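Local coordinates for protein D-mandelate dehydrogenase (Rhodotorula graminis, PDB 2W2K) that binds NAD and, as a D-isomer specific 2-hydroxyacid dehydrogenase, probably interconverts D-mandelate and its 2-keto acid, at residues 107-112 with 318-323; 55-60 with 84-89. All blocks are in the same frame, centred on the assembly; numbering follows the deposited sequence.

Interaction 1 of 2, residues 107-112 with 318-323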
loop_
_atom_site.group_PDB
_atom_site.type_symbol
_atom_site.label_atom_id
_atom_site.label_comp_id
_atom_site.label_asym_id
_atom_site.label_seq_id
_atom_site.Cartn_x
_atom_site.Cartn_y
_atom_site.Cartn_z
ATOM N N ALA B 107 0.091 -33.544 1.285
ATOM C CA ALA B 107 0.771 -32.349 0.780
ATOM C C ALA B 107 -0.175 -31.151 0.830
ATOM O O ALA B 107 -1.340 -31.244 0.388
ATOM C CB ALA B 107 1.236 -32.572 -0.663
ATOM N N ASN B 108 0.318 -30.032 1.371
ATOM C CA ASN B 108 -0.346 -28.736 1.157
ATOM C C ASN B 108 0.242 -28.053 -0.105
ATOM O O ASN B 108 0.864 -28.721 -0.941
ATOM C CB ASN B 108 -0.253 -27.842 2.407
ATOM C CG ASN B 108 1.196 -27.543 2.831
ATOM O OD1 ASN B 108 2.135 -27.695 2.058
ATOM N ND2 ASN B 108 1.364 -27.068 4.082
ATOM N N SER B 109 0.017 -26.749 -0.252
ATOM C CA SER B 109 0.549 -25.975 -1.374
ATOM C C SER B 109 1.414 -24.821 -0.818
ATOM O O SER B 109 1.334 -23.688 -1.292
ATOM C CB SER B 109 -0.605 -25.487 -2.303
ATOM O OG SER B 109 -1.348 -26.599 -2.840
ATOM N N ARG B 110 2.243 -25.138 0.187
ATOM C CA ARG B 110 3.210 -24.176 0.775
ATOM C C ARG B 110 4.032 -23.388 -0.273
ATOM O O ARG B 110 4.638 -23.976 -1.215
ATOM C CB ARG B 110 4.141 -24.894 1.788
ATOM C CG ARG B 110 5.260 -24.017 2.381
ATOM C CD ARG B 110 6.264 -24.821 3.249
ATOM N NE ARG B 110 6.795 -26.009 2.574
ATOM C CZ ARG B 110 7.760 -26.009 1.652
ATOM N NH1 ARG B 110 8.336 -24.873 1.251
ATOM N NH2 ARG B 110 8.133 -27.150 1.098
ATOM N N GLY B 111 4.057 -22.062 -0.093
ATOM C CA GLY B 111 4.818 -21.152 -0.947
ATOM C C GLY B 111 4.013 -20.462 -2.029
ATOM O O GLY B 111 4.426 -19.415 -2.519
ATOM N N ALA B 112 2.873 -21.050 -2.436
ATOM C CA ALA B 112 2.095 -20.516 -3.593
ATOM C C ALA B 112 1.654 -19.063 -3.416
ATOM O O ALA B 112 1.612 -18.307 -4.389
ATOM C CB ALA B 112 0.847 -21.400 -3.901
ATOM N N ARG B 318 -1.353 -26.075 -10.134
ATOM C CA ARG B 318 -0.096 -26.752 -10.567
ATOM C C ARG B 318 0.483 -27.691 -9.488
ATOM O O ARG B 318 0.848 -28.833 -9.793
ATOM C CB ARG B 318 0.994 -25.741 -11.012
ATOM C CG ARG B 318 2.260 -26.429 -11.666
ATOM C CD ARG B 318 3.411 -25.415 -11.894
ATOM N NE ARG B 318 4.106 -25.071 -10.645
ATOM C CZ ARG B 318 5.085 -25.793 -10.087
ATOM N NH1 ARG B 318 5.514 -26.931 -10.646
ATOM N NH2 ARG B 318 5.648 -25.379 -8.961
ATOM N N LEU B 319 0.565 -27.227 -8.231
ATOM C CA LEU B 319 1.152 -28.048 -7.147
ATOM C C LEU B 319 0.309 -29.303 -6.832
ATOM O O LEU B 319 0.856 -30.414 -6.726
ATOM C CB LEU B 319 1.402 -27.198 -5.871
ATOM C CG LEU B 319 2.617 -26.238 -5.913
ATOM C CD1 LEU B 319 2.575 -25.328 -4.668
ATOM C CD2 LEU B 319 3.940 -27.017 -5.985
ATOM N N THR B 320 -1.003 -29.137 -6.691
ATOM C CA THR B 320 -1.883 -30.301 -6.384
ATOM C C THR B 320 -1.790 -31.401 -7.457
ATOM O O THR B 320 -1.600 -32.585 -7.122
ATOM C CB THR B 320 -3.363 -29.902 -6.121
ATOM O OG1 THR B 320 -3.888 -29.140 -7.231
ATOM C CG2 THR B 320 -3.495 -29.085 -4.779
ATOM N N MET B 321 -1.918 -31.015 -8.735
ATOM C CA MET B 321 -1.871 -31.986 -9.853
ATOM C C MET B 321 -0.491 -32.647 -9.982
ATOM O O MET B 321 -0.397 -33.878 -10.105
ATOM C CB MET B 321 -2.279 -31.328 -11.182
ATOM C CG MET B 321 -3.766 -30.907 -11.280
ATOM S SD MET B 321 -4.240 -30.367 -12.959
ATOM C CE MET B 321 -4.584 -28.628 -12.718
ATOM N N THR B 322 0.578 -31.832 -9.941
ATOM C CA THR B 322 1.963 -32.320 -10.049
ATOM C C THR B 322 2.382 -33.240 -8.898
ATOM O O THR B 322 3.046 -34.261 -9.123
ATOM C CB THR B 322 2.991 -31.121 -10.228
ATOM O OG1 THR B 322 2.633 -30.347 -11.391
ATOM C CG2 THR B 322 4.425 -31.628 -10.375
ATOM N N ASN B 323 1.997 -32.885 -7.667
ATOM C CA ASN B 323 2.248 -33.745 -6.503
ATOM C C ASN B 323 1.715 -35.181 -6.694
ATOM O O ASN B 323 2.446 -36.182 -6.478
ATOM C CB ASN B 323 1.669 -33.114 -5.229
ATOM C CG ASN B 323 2.649 -32.140 -4.519
ATOM O OD1 ASN B 323 2.244 -31.057 -4.041
ATOM N ND2 ASN B 323 3.903 -32.524 -4.436
#
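Over one face of the Asn323 amide sits the methyl of Ala107, its CB 4.1 Å from Asn323 CG, where the loop after 105-107, an outermost strand of the five-stranded parallel sheet, packs against helix 310-330, the C-terminal helix of the chain. The Asn108 amide turns back onto its own loop instead: OD1 accepts the backbone N-H of Arg110 (N to OD1 3.2 Å), closing an Asx turn, with the donor well above the carbonyl plane, 70° out of it, and so not on a lone pair. A type II turn from Ser109 to Ala112 follows, with Gly111 at positive phi, and leads toward helix 114-130. Leu319 packs against one face of this turn. Its CG stands anti to the carbonyl carbon, and the CD1 branch does the touching, 3.9 Å from Ser109 CA and 4.4 Å from Ala112 CB, with Arg110 O 4.2 Å away. Thr320 divides its branches between two tasks: OG1, in the crowded position between backbone N and carbonyl carbon, bonds back to Phe316 O within the helix. Its methyl CG2 is thereby presented to the loop, 3.8 Å from Ser109 OG, a hydroxyl engaged with Ala86 O.

Interaction 2 of 2, residues 55-60 with 84-89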
loop_
_atom_site.group_PDB
_atom_site.type_symbol
_atom_site.label_atom_id
_atom_site.label_comp_id
_atom_site.label_asym_id
_atom_site.label_seq_id
_atom_site.Cartn_x
_atom_site.Cartn_y
_atom_site.Cartn_z
ATOM N N ILE B 55 -6.843 -38.293 -3.267
ATOM C CA ILE B 55 -7.837 -37.243 -3.154
ATOM C C ILE B 55 -7.176 -35.903 -3.582
ATOM O O ILE B 55 -6.037 -35.623 -3.166
ATOM C CB ILE B 55 -8.348 -37.092 -1.663
ATOM C CG1 ILE B 55 -9.020 -38.385 -1.147
ATOM C CG2 ILE B 55 -9.325 -35.905 -1.554
ATOM C CD1 ILE B 55 -8.879 -38.561 0.410
ATOM N N ILE B 56 -7.901 -35.082 -4.352
ATOM C CA ILE B 56 -7.465 -33.717 -4.758
ATOM C C ILE B 56 -8.503 -32.612 -4.411
ATOM O O ILE B 56 -9.739 -32.813 -4.510
ATOM C CB ILE B 56 -7.077 -33.683 -6.314
ATOM C CG1 ILE B 56 -6.165 -32.475 -6.656
ATOM C CG2 ILE B 56 -8.320 -33.834 -7.211
ATOM C CD1 ILE B 56 -5.520 -32.466 -8.089
ATOM N N LYS B 57 -7.986 -31.456 -3.988
ATOM C CA LYS B 57 -8.810 -30.309 -3.526
ATOM C C LYS B 57 -8.152 -29.044 -4.118
ATOM O O LYS B 57 -7.094 -28.576 -3.623
ATOM C CB LYS B 57 -8.829 -30.296 -1.972
ATOM C CG LYS B 57 -9.836 -29.278 -1.282
ATOM C CD LYS B 57 -9.535 -29.220 0.237
ATOM C CE LYS B 57 -10.484 -28.316 1.068
ATOM N NZ LYS B 57 -10.402 -26.839 0.759
ATOM N N LEU B 58 -8.752 -28.511 -5.195
ATOM C CA LEU B 58 -8.100 -27.501 -6.066
ATOM C C LEU B 58 -8.126 -26.041 -5.569
ATOM O O LEU B 58 -7.407 -25.178 -6.115
ATOM C CB LEU B 58 -8.682 -27.577 -7.495
ATOM C CG LEU B 58 -8.430 -28.905 -8.248
ATOM C CD1 LEU B 58 -9.345 -29.029 -9.486
ATOM C CD2 LEU B 58 -7.003 -29.013 -8.683
ATOM N N ALA B 59 -8.954 -25.758 -4.561
ATOM C CA ALA B 59 -9.090 -24.403 -4.023
ATOM C C ALA B 59 -9.436 -24.443 -2.531
ATOM O O ALA B 59 -10.058 -25.389 -2.053
ATOM C CB ALA B 59 -10.178 -23.594 -4.792
ATOM N N VAL B 60 -9.073 -23.380 -1.821
ATOM C CA VAL B 60 -9.293 -23.313 -0.362
ATOM C C VAL B 60 -10.791 -23.364 -0.043
ATOM O O VAL B 60 -11.227 -24.043 0.920
ATOM C CB VAL B 60 -8.618 -22.038 0.243
ATOM C CG1 VAL B 60 -9.119 -21.771 1.671
ATOM C CG2 VAL B 60 -7.092 -22.188 0.248
ATOM N N PHE B 84 -3.159 -37.465 -0.418
ATOM C CA PHE B 84 -4.163 -36.367 -0.432
ATOM C C PHE B 84 -3.373 -35.057 -0.652
ATOM O O PHE B 84 -2.508 -34.726 0.175
ATOM C CB PHE B 84 -4.874 -36.366 0.954
ATOM C CG PHE B 84 -6.047 -35.386 1.125
ATOM C CD1 PHE B 84 -6.360 -34.372 0.180
ATOM C CD2 PHE B 84 -6.808 -35.447 2.298
ATOM C CE1 PHE B 84 -7.449 -33.463 0.410
ATOM C CE2 PHE B 84 -7.903 -34.559 2.539
ATOM C CZ PHE B 84 -8.223 -33.566 1.590
ATOM N N ALA B 85 -3.627 -34.341 -1.769
ATOM C CA ALA B 85 -3.010 -33.019 -2.030
ATOM C C ALA B 85 -4.076 -31.910 -2.010
ATOM O O ALA B 85 -5.104 -32.031 -2.693
ATOM C CB ALA B 85 -2.239 -33.021 -3.405
ATOM N N ALA B 86 -3.810 -30.814 -1.281
ATOM C CA ALA B 86 -4.809 -29.725 -1.101
ATOM C C ALA B 86 -4.221 -28.334 -1.306
ATOM O O ALA B 86 -3.056 -28.097 -0.955
ATOM C CB ALA B 86 -5.445 -29.799 0.300
ATOM N N ALA B 87 -5.044 -27.426 -1.856
ATOM C CA ALA B 87 -4.735 -25.997 -1.937
ATOM C C ALA B 87 -4.547 -25.349 -0.548
ATOM O O ALA B 87 -5.164 -25.795 0.418
ATOM C CB ALA B 87 -5.847 -25.261 -2.706
ATOM N N GLY B 88 -3.699 -24.311 -0.473
ATOM C CA GLY B 88 -3.528 -23.500 0.751
ATOM C C GLY B 88 -2.479 -24.060 1.704
ATOM O O GLY B 88 -1.751 -24.994 1.358
ATOM N N ALA B 89 -2.370 -23.474 2.899
ATOM C CA ALA B 89 -1.567 -24.110 3.972
ATOM C C ALA B 89 -2.121 -23.767 5.344
ATOM O O ALA B 89 -2.740 -22.724 5.517
ATOM C CB ALA B 89 -0.104 -23.715 3.861
HETATM O O HOH W 1 -7.717 -26.150 1.442
#
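With CG anti to the backbone N (chi1 -175°), Phe84 lays its ring alongside strand 54-57, where Ile55 has its CG2 branch likewise anti to its own backbone N. That methyl comes over one ring face as a CH-pi contact, 3.9 Å from the Phe84 centroid and 23° off the normal, displaced toward the rim, while Lys57 CB lies at the ring edge. These are neighbouring parallel strands of the beta-alpha-beta unit 54-57, 71-74, 83-86. Their ladder runs from Ala85 N to Ile55 O (3.1 Å), through Lys57 N to Ala85 O (3.2 Å), to Ala87 N to Lys57 O (2.9 Å), each donor nearly along the C=O axis. Trp69 and Phe106 also meet the Phe84 ring, so an alanine here would probably loosen the aromatic cluster and leave Ile55 CG2 without its ring face. At the end of strand 54-57, the Lys57 side chain stays extended until it bends at chi4 (-66°), bringing NZ onto an in-plane lone pair of Ala59 O (3.2 Å). A water accepts from Lys57 NZ (2.9 Å) and donates to Ala87 O, while Tyr67 OH and Asn62 O also bond to NZ. These oxygen partners would probably stabilise the buried ammonium in its charged form.

The two contacts lie about 8 Å apart, centre to centre, in the domain built on the five-stranded parallel sheet, and interaction 2 closes along the chain before interaction 1 opens. Strand 83-86 runs between 54-57 and 105-107, and the loops leaving strands 83-86 and 105-107 stay in touch, Ser109 N lying 3.0 Å from Gly88 O, a probable hydrogen bond. Helix 310-330, reached after the chain has passed through the seven-stranded NAD-binding sheet, then returns to pack on the sheet face carrying Ile56 and on the loops, with Thr320 against Leu58. In these loops, the side chains of Val60 and Arg110 lie about 8 Å and 7 Å from the NAD-binding residues Gly307 and Ala173.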